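Local coordinates for protein (sliding clamp) (Enterobacteria phage RB69, PDB 1B77) that probably encircles DNA as a ring of three subunits and tethers the phage DNA polymerase, whose interaction peptide it binds, for processive replication, at residues M1-K12 / L61-E72; G20-I29 / N43-L54. All blocks are in the same frame, centred on the assembly; numbering follows the deposited sequence.

Overall arrangement
Both contacts lie in the N-terminal half of the chain, in the part that belongs to the DNA polymerase processivity factor family, on the same side of the chain's centre and with their own centres about 13 Å apart. In sequence, 20-29 and 43-54 of interaction 2 fall between the two segments of interaction 1. Helix 5-15 runs on toward strand 21-23, and strand 52-54 leads into helix 57-64, so interaction 1 brings together two helices that precede and follow those strands in sequence. Asp46 OD2 of interaction 2 hydrogen-bonds to Ser4 OG and Thr7 OG1, tying the strand layer to the start of helix 5-15. Helices packed on antiparallel strands are the architecture of DNA sliding-ring subunits.

Interaction 1: M1-K12 / L61-E72; sequences MKLSKDTIAILK and LSILSLVSDDAE
Glu72 holds the very start of the chain with both carboxylate oxygens. OE2 takes the terminal Met1 N at 2.7 Å, nearly along its C-O axis. OE1 of Glu72 takes Lys2 NZ on the syn side, at a short 2.5 Å. The lysine comes across the glutamate at about a right angle, its bend at the last torsion (chi4 67°) turning NZ onto OE1. Met1 N also hydrogen-bonds to Asp49 OD2, in the strand region of interaction 2. Next along, two waters stand between the backbones: one accepts from Leu3 N and donates to Ala71 O, the other donates to Leu3 O and Asp69 O.

Further along helix 5-15 the packing is apolar. Leu64 CD1 meets Leu3 CD1 at 3.7 Å and also reaches Ile8 CD1. Leu61 lies across Leu11, its CD1 3.7 Å from Leu11 CB and close to the backbone of Lys12.

Two positive groups would be expected to favour the ionised carboxylate of Glu72. With Asp49 as a second acid at Met1 N, the shared grip is consistent with holding residues 1-2 beside strand 72-75, while Leu61, Leu64, Ile8 and Leu11 pack the two helices together.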
# COMPACT_ATOMS: atom_id res chain seq x y z
N MET A 1 -2.81 33.29 -10.83
CA MET A 1 -3.36 32.22 -11.71
C MET A 1 -3.99 31.11 -10.90
O MET A 1 -3.78 31.01 -9.69
CB MET A 1 -2.25 31.62 -12.58
CG MET A 1 -1.21 30.87 -11.77
SD MET A 1 -0.13 29.87 -12.80
CE MET A 1 -1.29 28.69 -13.39
N LYS A 2 -4.77 30.27 -11.57
CA LYS A 2 -5.42 29.14 -10.92
C LYS A 2 -5.17 27.88 -11.72
O LYS A 2 -5.09 27.91 -12.94
CB LYS A 2 -6.92 29.39 -10.79
CG LYS A 2 -7.29 30.54 -9.87
CD LYS A 2 -8.80 30.64 -9.67
CE LYS A 2 -9.19 31.74 -8.69
NZ LYS A 2 -8.88 33.12 -9.19
N LEU A 3 -5.03 26.76 -11.02
CA LEU A 3 -4.82 25.48 -11.68
C LEU A 3 -5.98 24.55 -11.39
O LEU A 3 -6.23 24.20 -10.24
CB LEU A 3 -3.51 24.84 -11.22
CG LEU A 3 -2.24 25.59 -11.63
CD1 LEU A 3 -1.03 24.90 -11.03
CD2 LEU A 3 -2.15 25.63 -13.15
N SER A 4 -6.69 24.15 -12.44
CA SER A 4 -7.83 23.24 -12.30
C SER A 4 -7.30 21.81 -12.17
O SER A 4 -6.12 21.55 -12.45
CB SER A 4 -8.74 23.34 -13.52
OG SER A 4 -8.05 23.00 -14.70
N LYS A 5 -8.16 20.90 -11.75
CA LYS A 5 -7.78 19.50 -11.57
C LYS A 5 -7.35 18.83 -12.87
O LYS A 5 -6.51 17.93 -12.86
CB LYS A 5 -8.93 18.72 -10.92
CG LYS A 5 -9.10 19.00 -9.43
CD LYS A 5 -8.64 17.82 -8.58
CE LYS A 5 -8.68 18.15 -7.09
NZ LYS A 5 -8.33 16.97 -6.23
N ASP A 6 -7.93 19.24 -13.99
CA ASP A 6 -7.56 18.67 -15.29
C ASP A 6 -6.13 19.07 -15.62
O ASP A 6 -5.32 18.23 -16.04
CB ASP A 6 -8.49 19.19 -16.39
CG ASP A 6 -9.87 18.59 -16.31
OD1 ASP A 6 -9.98 17.34 -16.38
OD2 ASP A 6 -10.83 19.38 -16.19
N THR A 7 -5.82 20.35 -15.44
CA THR A 7 -4.49 20.85 -15.69
C THR A 7 -3.52 20.14 -14.75
O THR A 7 -2.48 19.66 -15.17
CB THR A 7 -4.42 22.37 -15.45
OG1 THR A 7 -5.23 23.02 -16.43
CG2 THR A 7 -2.97 22.87 -15.55
N ILE A 8 -3.89 20.08 -13.47
CA ILE A 8 -3.07 19.44 -12.45
C ILE A 8 -2.77 17.99 -12.80
O ILE A 8 -1.65 17.51 -12.59
CB ILE A 8 -3.77 19.49 -11.06
CG1 ILE A 8 -3.84 20.94 -10.57
CG2 ILE A 8 -3.02 18.61 -10.07
CD1 ILE A 8 -4.58 21.13 -9.25
N ALA A 9 -3.77 17.29 -13.34
CA ALA A 9 -3.58 15.89 -13.71
C ALA A 9 -2.57 15.76 -14.85
O ALA A 9 -1.77 14.83 -14.87
CB ALA A 9 -4.92 15.26 -14.11
N ILE A 10 -2.59 16.70 -15.79
CA ILE A 10 -1.64 16.61 -16.89
C ILE A 10 -0.25 16.99 -16.40
O ILE A 10 0.75 16.40 -16.84
CB ILE A 10 -2.04 17.52 -18.07
CG1 ILE A 10 -3.39 17.05 -18.63
CG2 ILE A 10 -0.98 17.44 -19.16
CD1 ILE A 10 -3.98 17.94 -19.75
N LEU A 11 -0.18 17.94 -15.48
CA LEU A 11 1.11 18.35 -14.93
C LEU A 11 1.75 17.20 -14.15
O LEU A 11 2.97 17.09 -14.07
CB LEU A 11 0.94 19.57 -14.01
CG LEU A 11 0.85 20.89 -14.76
CD1 LEU A 11 0.47 22.02 -13.81
CD2 LEU A 11 2.20 21.16 -15.45
N LYS A 12 0.91 16.35 -13.57
CA LYS A 12 1.39 15.21 -12.82
C LYS A 12 2.01 14.19 -13.79
O LYS A 12 3.00 13.53 -13.44
CB LYS A 12 0.25 14.57 -12.02
CG LYS A 12 0.73 13.84 -10.76
CD LYS A 12 -0.41 13.26 -9.93
CE LYS A 12 0.12 12.62 -8.63
NZ LYS A 12 0.74 13.60 -7.67
N LEU A 61 2.41 20.08 -6.85
CA LEU A 61 1.06 19.65 -7.18
C LEU A 61 0.35 19.02 -5.98
O LEU A 61 -0.81 19.31 -5.71
CB LEU A 61 1.08 18.67 -8.35
CG LEU A 61 1.66 19.26 -9.65
CD1 LEU A 61 1.80 18.16 -10.70
CD2 LEU A 61 0.75 20.38 -10.14
N SER A 62 1.06 18.15 -5.25
CA SER A 62 0.48 17.51 -4.08
C SER A 62 0.04 18.56 -3.06
O SER A 62 -1.01 18.44 -2.43
CB SER A 62 1.48 16.56 -3.43
OG SER A 62 1.79 15.49 -4.30
N ILE A 63 0.84 19.61 -2.92
CA ILE A 63 0.50 20.68 -1.99
C ILE A 63 -0.80 21.38 -2.38
O ILE A 63 -1.56 21.84 -1.52
CB ILE A 63 1.67 21.70 -1.91
CG1 ILE A 63 2.56 21.35 -0.71
CG2 ILE A 63 1.16 23.12 -1.82
CD1 ILE A 63 1.84 21.42 0.62
N LEU A 64 -1.08 21.45 -3.68
CA LEU A 64 -2.31 22.11 -4.14
C LEU A 64 -3.53 21.30 -3.74
O LEU A 64 -4.63 21.83 -3.62
CB LEU A 64 -2.29 22.30 -5.66
CG LEU A 64 -1.22 23.25 -6.22
CD1 LEU A 64 -1.30 23.28 -7.75
CD2 LEU A 64 -1.41 24.65 -5.64
N SER A 65 -3.34 20.01 -3.51
CA SER A 65 -4.46 19.15 -3.13
C SER A 65 -4.93 19.46 -1.71
O SER A 65 -6.03 19.07 -1.33
CB SER A 65 -4.06 17.68 -3.24
OG SER A 65 -3.21 17.31 -2.17
N LEU A 66 -4.10 20.16 -0.94
CA LEU A 66 -4.41 20.49 0.45
C LEU A 66 -5.09 21.84 0.66
O LEU A 66 -5.43 22.19 1.79
CB LEU A 66 -3.13 20.45 1.30
CG LEU A 66 -2.40 19.10 1.34
CD1 LEU A 66 -1.13 19.23 2.18
CD2 LEU A 66 -3.32 18.03 1.92
N VAL A 67 -5.29 22.60 -0.42
CA VAL A 67 -5.94 23.91 -0.31
C VAL A 67 -7.19 24.00 -1.18
O VAL A 67 -7.48 23.09 -1.96
CB VAL A 67 -4.97 25.05 -0.72
CG1 VAL A 67 -3.80 25.10 0.24
CG2 VAL A 67 -4.48 24.83 -2.15
N SER A 68 -7.94 25.09 -1.05
CA SER A 68 -9.16 25.28 -1.83
C SER A 68 -8.86 25.16 -3.32
O SER A 68 -7.87 25.71 -3.82
CB SER A 68 -9.76 26.66 -1.56
OG SER A 68 -9.99 26.85 -0.17
N ASP A 69 -9.72 24.45 -4.04
CA ASP A 69 -9.56 24.24 -5.47
C ASP A 69 -9.40 25.54 -6.25
O ASP A 69 -8.87 25.54 -7.37
CB ASP A 69 -10.75 23.45 -6.03
CG ASP A 69 -10.98 22.13 -5.31
OD1 ASP A 69 -10.00 21.36 -5.16
OD2 ASP A 69 -12.13 21.87 -4.90
N ASP A 70 -9.85 26.66 -5.69
CA ASP A 70 -9.74 27.93 -6.37
C ASP A 70 -8.64 28.81 -5.77
O ASP A 70 -8.63 30.03 -5.96
CB ASP A 70 -11.09 28.68 -6.33
CG ASP A 70 -11.39 29.26 -4.97
OD1 ASP A 70 -11.39 28.50 -3.98
OD2 ASP A 70 -11.65 30.49 -4.89
N ALA A 71 -7.72 28.18 -5.06
CA ALA A 71 -6.62 28.91 -4.45
C ALA A 71 -5.89 29.71 -5.53
O ALA A 71 -5.55 29.18 -6.59
CB ALA A 71 -5.65 27.94 -3.77
N GLU A 72 -5.68 30.99 -5.26
CA GLU A 72 -5.00 31.87 -6.19
C GLU A 72 -3.50 31.74 -5.98
O GLU A 72 -3.02 31.84 -4.85
CB GLU A 72 -5.45 33.31 -5.95
CG GLU A 72 -4.91 34.34 -6.93
CD GLU A 72 -5.58 34.28 -8.29
OE1 GLU A 72 -6.83 34.30 -8.35
OE2 GLU A 72 -4.85 34.23 -9.31
O HOH W 1 -5.64 27.04 -8.31
O HOH W 2 -7.96 23.01 -8.78

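Interaction 2: G20-I29 / N43-L54; sequences GILLSQGKFI and NISDEIDFDVAL
Backbone hydrogen bonds pair the two segments antiparallel. Ile21 and Leu54 exchange a bond each way, Leu54 N to Ile21 O being 2.8 Å and almost straight at 174°; Leu23 and Val52 do likewise. Past Leu23 the register slips by one residue, and Gly26 pairs with Ile48 through two bonds. Gly26 has a positive phi of 132°, a conformation that calls for glycine. Beyond the corner at Lys27 the pairing is shifted once more, and Lys27 O receives Ile44 N at 2.8 Å.

Polar side chains bridge the slip. Asp51 offers OD1 to the backbone Gln25 N at 3.2 Å. With CG beside its backbone N (chi1 -57°) and the chain extended beyond, Gln25 carries NE2 to Asp51 OD2, 2.8 Å away and in the amide plane. Both donors stand above the carboxylate plane.

Ile48 is the middle of a row of apolar contacts: its CD1 touches Leu23 CB at 4.1 Å and, from a roughly perpendicular direction, Ile29 CG2 at 3.9 Å. Ile44 CD1 on Ile29 and Leu54 CD1 on Leu23 extend the row. Helix 5-15 packs here through Leu11 and Phe14 on Ile29.

The Asp51 carboxylate probably stands in for the strand partner Gln25 N lacks at the slip, its out-of-plane bonds suggesting a compromise geometry, while the apolar row joins strands 21-23/52-54 to hairpin 28-32/38-44.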
# COMPACT_ATOMS: atom_id res chain seq x y z
N GLY A 20 11.12 18.42 -12.70
CA GLY A 20 11.02 19.87 -12.62
C GLY A 20 10.39 20.43 -13.88
O GLY A 20 10.20 19.70 -14.85
N ILE A 21 10.06 21.71 -13.88
CA ILE A 21 9.46 22.30 -15.07
C ILE A 21 9.53 23.82 -15.09
O ILE A 21 9.71 24.47 -14.06
CB ILE A 21 7.98 21.88 -15.20
CG1 ILE A 21 7.45 22.23 -16.59
CG2 ILE A 21 7.15 22.55 -14.14
CD1 ILE A 21 6.09 21.63 -16.87
N LEU A 22 9.44 24.39 -16.29
CA LEU A 22 9.42 25.83 -16.41
C LEU A 22 8.03 26.18 -16.95
O LEU A 22 7.65 25.73 -18.03
CB LEU A 22 10.49 26.33 -17.39
CG LEU A 22 10.42 27.84 -17.70
CD1 LEU A 22 10.67 28.66 -16.43
CD2 LEU A 22 11.45 28.19 -18.77
N LEU A 23 7.26 26.93 -16.17
CA LEU A 23 5.93 27.34 -16.62
C LEU A 23 6.08 28.73 -17.23
O LEU A 23 6.74 29.59 -16.65
CB LEU A 23 4.95 27.39 -15.45
CG LEU A 23 4.65 26.08 -14.73
CD1 LEU A 23 3.79 26.36 -13.51
CD2 LEU A 23 3.96 25.11 -15.67
N SER A 24 5.46 28.93 -18.39
CA SER A 24 5.51 30.21 -19.10
C SER A 24 4.10 30.76 -19.29
O SER A 24 3.15 30.00 -19.48
CB SER A 24 6.17 30.05 -20.47
OG SER A 24 7.51 29.59 -20.35
N GLN A 25 3.98 32.07 -19.24
CA GLN A 25 2.68 32.71 -19.41
C GLN A 25 1.98 32.22 -20.69
O GLN A 25 2.62 32.07 -21.73
CB GLN A 25 2.85 34.23 -19.42
CG GLN A 25 3.53 34.74 -18.16
CD GLN A 25 3.61 36.25 -18.10
OE1 GLN A 25 2.61 36.94 -18.35
NE2 GLN A 25 4.78 36.78 -17.75
N GLY A 26 0.68 31.97 -20.58
CA GLY A 26 -0.09 31.48 -21.71
C GLY A 26 -0.93 30.30 -21.28
O GLY A 26 -0.99 29.99 -20.10
N LYS A 27 -1.59 29.64 -22.23
CA LYS A 27 -2.40 28.47 -21.90
C LYS A 27 -1.72 27.25 -22.46
O LYS A 27 -2.38 26.33 -22.93
CB LYS A 27 -3.81 28.58 -22.48
CG LYS A 27 -4.71 29.49 -21.67
CD LYS A 27 -6.12 29.66 -22.25
CE LYS A 27 -6.85 30.76 -21.50
NZ LYS A 27 -8.33 30.76 -21.64
N PHE A 28 -0.39 27.25 -22.37
CA PHE A 28 0.40 26.16 -22.92
C PHE A 28 1.51 25.68 -21.96
O PHE A 28 2.20 26.47 -21.31
CB PHE A 28 1.00 26.63 -24.24
CG PHE A 28 1.89 25.63 -24.91
CD1 PHE A 28 1.35 24.53 -25.55
CD2 PHE A 28 3.27 25.82 -24.92
CE1 PHE A 28 2.17 23.61 -26.21
CE2 PHE A 28 4.10 24.91 -25.57
CZ PHE A 28 3.55 23.81 -26.21
N ILE A 29 1.68 24.36 -21.90
CA ILE A 29 2.71 23.76 -21.06
C ILE A 29 3.48 22.71 -21.84
O ILE A 29 2.95 22.06 -22.75
CB ILE A 29 2.11 23.11 -19.80
CG1 ILE A 29 1.06 22.07 -20.20
CG2 ILE A 29 1.50 24.17 -18.90
CD1 ILE A 29 0.53 21.26 -19.05
N ASN A 43 -2.23 21.98 -24.46
CA ASN A 43 -2.96 23.24 -24.35
C ASN A 43 -3.84 23.04 -23.13
O ASN A 43 -4.46 21.99 -22.98
CB ASN A 43 -3.83 23.47 -25.58
CG ASN A 43 -3.03 23.69 -26.82
OD1 ASN A 43 -3.45 23.32 -27.92
ND2 ASN A 43 -1.87 24.32 -26.68
N ILE A 44 -3.89 24.03 -22.25
CA ILE A 44 -4.70 23.94 -21.04
C ILE A 44 -5.76 25.03 -20.99
O ILE A 44 -5.70 26.00 -21.74
CB ILE A 44 -3.80 24.03 -19.77
CG1 ILE A 44 -2.92 25.28 -19.83
CG2 ILE A 44 -2.95 22.78 -19.65
CD1 ILE A 44 -2.01 25.47 -18.62
N SER A 45 -6.73 24.87 -20.10
CA SER A 45 -7.81 25.85 -19.98
C SER A 45 -7.50 26.96 -18.99
O SER A 45 -8.25 27.93 -18.88
CB SER A 45 -9.11 25.15 -19.58
OG SER A 45 -8.95 24.45 -18.35
N ASP A 46 -6.39 26.81 -18.26
CA ASP A 46 -5.98 27.81 -17.29
C ASP A 46 -4.94 28.74 -17.90
O ASP A 46 -4.18 28.34 -18.78
CB ASP A 46 -5.38 27.14 -16.05
CG ASP A 46 -6.38 26.27 -15.33
OD1 ASP A 46 -7.45 26.80 -14.95
OD2 ASP A 46 -6.12 25.06 -15.13
N GLU A 47 -4.92 29.99 -17.44
CA GLU A 47 -3.97 30.95 -17.97
C GLU A 47 -2.81 31.16 -17.00
O GLU A 47 -3.02 31.60 -15.87
CB GLU A 47 -4.65 32.29 -18.22
CG GLU A 47 -3.71 33.33 -18.80
CD GLU A 47 -3.32 33.04 -20.23
OE1 GLU A 47 -3.40 31.86 -20.64
OE2 GLU A 47 -2.91 33.98 -20.96
N ILE A 48 -1.59 30.84 -17.43
CA ILE A 48 -0.43 31.04 -16.58
C ILE A 48 -0.08 32.53 -16.68
O ILE A 48 0.19 33.02 -17.78
CB ILE A 48 0.76 30.20 -17.06
CG1 ILE A 48 0.40 28.71 -16.96
CG2 ILE A 48 1.99 30.53 -16.25
CD1 ILE A 48 1.46 27.78 -17.50
N ASP A 49 -0.08 33.23 -15.55
CA ASP A 49 0.18 34.67 -15.56
C ASP A 49 1.52 35.16 -15.02
O ASP A 49 1.69 36.35 -14.74
CB ASP A 49 -0.96 35.42 -14.87
CG ASP A 49 -1.19 34.97 -13.44
OD1 ASP A 49 -0.30 34.31 -12.86
OD2 ASP A 49 -2.27 35.29 -12.89
N PHE A 50 2.48 34.26 -14.86
CA PHE A 50 3.81 34.65 -14.44
C PHE A 50 4.75 33.50 -14.76
O PHE A 50 4.33 32.34 -14.77
CB PHE A 50 3.87 35.04 -12.95
CG PHE A 50 3.64 33.91 -11.99
CD1 PHE A 50 2.36 33.43 -11.76
CD2 PHE A 50 4.70 33.36 -11.28
CE1 PHE A 50 2.13 32.42 -10.84
CE2 PHE A 50 4.49 32.35 -10.35
CZ PHE A 50 3.20 31.87 -10.13
N ASP A 51 6.00 33.81 -15.06
CA ASP A 51 6.97 32.78 -15.38
C ASP A 51 7.70 32.34 -14.12
O ASP A 51 8.12 33.16 -13.31
CB ASP A 51 7.95 33.29 -16.43
CG ASP A 51 7.25 33.92 -17.61
OD1 ASP A 51 6.91 33.18 -18.56
OD2 ASP A 51 7.02 35.15 -17.58
N VAL A 52 7.84 31.03 -13.95
CA VAL A 52 8.51 30.51 -12.77
C VAL A 52 8.93 29.06 -12.98
O VAL A 52 8.21 28.27 -13.59
CB VAL A 52 7.58 30.61 -11.52
CG1 VAL A 52 6.38 29.69 -11.69
CG2 VAL A 52 8.37 30.29 -10.24
N ALA A 53 10.11 28.73 -12.48
CA ALA A 53 10.64 27.39 -12.60
C ALA A 53 10.38 26.63 -11.31
O ALA A 53 10.56 27.16 -10.21
CB ALA A 53 12.13 27.44 -12.89
N LEU A 54 9.96 25.38 -11.44
CA LEU A 54 9.70 24.52 -10.29
C LEU A 54 10.69 23.35 -10.31
O LEU A 54 10.79 22.64 -11.31
CB LEU A 54 8.26 24.01 -10.35
CG LEU A 54 7.20 25.07 -10.05
CD1 LEU A 54 5.83 24.57 -10.51
CD2 LEU A 54 7.20 25.37 -8.56